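Local coordinates for protein Epf (Streptococcus pyogenes, PDB 4ES8) that acts as a cell-surface adhesin, binding to cells through an N-terminal domain that contains a carbohydrate-binding module, at residues V34-S40 and F137-T141. Sequence-based numbering, arbitrary orientation. Where two conformers were deposited one is given.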
loop_
_atom_site.group_PDB
_atom_site.type_symbol
_atom_site.label_atom_id
_atom_site.label_comp_id
_atom_site.label_asym_id
_atom_site.label_seq_id
_atom_site.Cartn_x
_atom_site.Cartn_y
_atom_site.Cartn_z
ATOM N N VAL A 34 1.615 -19.743 11.685
ATOM C CA VAL A 34 2.470 -18.569 11.846
ATOM C C VAL A 34 3.546 -18.462 10.742
ATOM O O VAL A 34 3.679 -17.392 10.156
ATOM C CB VAL A 34 3.059 -18.547 13.282
ATOM C CG1 VAL A 34 4.086 -17.449 13.470
ATOM C CG2 VAL A 34 1.948 -18.414 14.320
ATOM N N SER A 35 4.260 -19.565 10.440
ATOM C CA SER A 35 5.347 -19.629 9.451
ATOM C C SER A 35 4.859 -19.673 8.011
ATOM O O SER A 35 5.660 -19.494 7.080
ATOM C CB SER A 35 6.202 -20.872 9.700
ATOM O OG SER A 35 5.519 -22.062 9.328
ATOM N N ALA A 36 3.572 -19.970 7.805
ATOM C CA ALA A 36 3.047 -20.127 6.457
ATOM C C ALA A 36 3.025 -18.815 5.691
ATOM O O ALA A 36 2.693 -17.756 6.248
ATOM C CB ALA A 36 1.643 -20.711 6.504
ATOM N N ASP A 37 3.368 -18.888 4.399
ATOM C CA ASP A 37 3.338 -17.684 3.583
ATOM C C ASP A 37 1.879 -17.213 3.505
ATOM O O ASP A 37 0.943 -18.018 3.428
ATOM C CB ASP A 37 3.966 -17.930 2.198
ATOM C CG ASP A 37 3.821 -16.798 1.198
ATOM O OD1 ASP A 37 4.243 -15.642 1.521
ATOM O OD2 ASP A 37 3.294 -17.052 0.099
ATOM N N GLY A 38 1.709 -15.912 3.646
ATOM C CA GLY A 38 0.370 -15.335 3.612
ATOM C C GLY A 38 -0.449 -15.560 4.869
ATOM O O GLY A 38 -1.667 -15.342 4.837
ATOM N N SER A 39 0.180 -16.000 5.983
ATOM C CA SER A 39 -0.589 -16.116 7.234
ATOM C C SER A 39 -0.979 -14.716 7.743
ATOM O O SER A 39 -0.357 -13.719 7.346
ATOM C CB SER A 39 0.206 -16.847 8.320
ATOM O OG SER A 39 1.404 -16.130 8.593
ATOM N N SER A 40 -2.022 -14.659 8.593
ATOM C CA SER A 40 -2.469 -13.377 9.119
ATOM C C SER A 40 -2.192 -13.288 10.611
ATOM O O SER A 40 -2.188 -14.317 11.290
ATOM C CB SER A 40 -3.962 -13.178 8.855
ATOM O OG SER A 40 -4.219 -13.160 7.462
ATOM N N PHE A 137 2.467 -8.216 9.953
ATOM C CA PHE A 137 2.574 -9.272 10.961
ATOM C C PHE A 137 3.912 -9.955 10.667
ATOM O O PHE A 137 4.194 -10.287 9.507
ATOM C CB PHE A 137 1.398 -10.222 10.840
ATOM C CG PHE A 137 1.594 -11.560 11.528
ATOM C CD1 PHE A 137 1.919 -11.623 12.886
ATOM C CD2 PHE A 137 1.362 -12.751 10.847
ATOM C CE1 PHE A 137 2.054 -12.858 13.533
ATOM C CE2 PHE A 137 1.490 -13.983 11.497
ATOM C CZ PHE A 137 1.842 -14.025 12.834
ATOM N N ASN A 138 4.758 -10.061 11.688
ATOM C CA ASN A 138 6.129 -10.528 11.471
ATOM C C ASN A 138 6.316 -12.058 11.602
ATOM O O ASN A 138 7.458 -12.507 11.649
ATOM C CB ASN A 138 7.100 -9.752 12.389
ATOM C CG ASN A 138 7.102 -10.216 13.819
ATOM O OD1 ASN A 138 6.315 -11.071 14.205
ATOM N ND2 ASN A 138 8.079 -9.730 14.614
ATOM N N LYS A 139 5.220 -12.857 11.588
ATOM C CA LYS A 139 5.282 -14.314 11.568
ATOM C C LYS A 139 6.003 -14.865 12.833
ATOM O O LYS A 139 6.792 -15.827 12.758
ATOM C CB LYS A 139 5.951 -14.816 10.263
ATOM C CG LYS A 139 5.308 -14.217 9.018
ATOM C CD LYS A 139 6.109 -14.525 7.736
ATOM C CE LYS A 139 5.922 -15.939 7.245
ATOM N NZ LYS A 139 4.491 -16.301 7.214
ATOM N N THR A 140 5.686 -14.266 13.992
ATOM C CA THR A 140 6.157 -14.745 15.290
ATOM C C THR A 140 4.994 -14.740 16.265
ATOM O O THR A 140 4.090 -13.902 16.127
ATOM C CB THR A 140 7.330 -13.917 15.856
ATOM O OG1 THR A 140 6.868 -12.603 16.194
ATOM C CG2 THR A 140 8.523 -13.818 14.892
ATOM N N THR A 141 5.041 -15.620 17.285
ATOM C CA THR A 141 3.966 -15.682 18.276
ATOM C C THR A 141 4.148 -14.639 19.388
ATOM O O THR A 141 3.368 -14.641 20.356
ATOM C CB THR A 141 3.814 -17.083 18.881
ATOM O OG1 THR A 141 5.067 -17.452 19.459
ATOM C CG2 THR A 141 3.340 -18.107 17.854
HETATM O O HOH W 1 3.969 -14.237 4.582
HETATM O O HOH W 2 2.483 -13.907 7.314
#
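Lys139, in the loop between strands 127-135 and 144-146, ties that loop to a type II beta turn, Ala36 to Ser39, in the loop between strands 26-27 and 41-46. Both belong to the N-terminal beta-sandwich, two antiparallel sheets of seven strands, probably the carbohydrate-binding module. The turn type follows from phi/psi of -64/137 at Asp37 and 75/14 at Gly38, a positive phi that favours glycine; Ser39 N closes it by donating to Ala36 O at 3.1 Å.

The CA-to-CB bond of Lys139 points sideways, yet the chain bends so that NZ donates to Ala36 O at 2.5 Å, a very short bond, and to Val34 O at 3.2 Å. Ala36 O therefore accepts from both the turn amide and the ammonium. Ser39 OG lies 3.0 Å from Val34 O and 3.1 Å from Ala36 O, with one proton for the two. Water 2 adds to this polar cluster: it donates to Ser39 O at 2.8 Å, accepts from Lys139 NZ at 3.1 Å and bonds Ser39 OG at 2.8 Å. Water 1 accepts from Gly38 N at 3.0 Å and, weakly, from Lys139 NZ at 3.4 Å. No carboxylate pairs with the ammonium across this contact; the CA-to-CB bond of Asp37 points away, and its OD1 is hydrogen-bonded to Asn27 ND2.

Beside the cluster lies an apolar patch. Val34 CG1 is 4.1 Å from Phe137 CZ, and Val34 CG2 is 3.8 Å from Thr141 CG2, while Phe54 touches both Val34 and Thr141. Ser39 OG meets the Phe137 ring edge, 3.6 Å from CE2. Within residues 137-141, Thr140 OG1, also hydrogen-bonded to Asp142 OD1, shares a 2.6 Å hydrogen bond with Asn138 OD1.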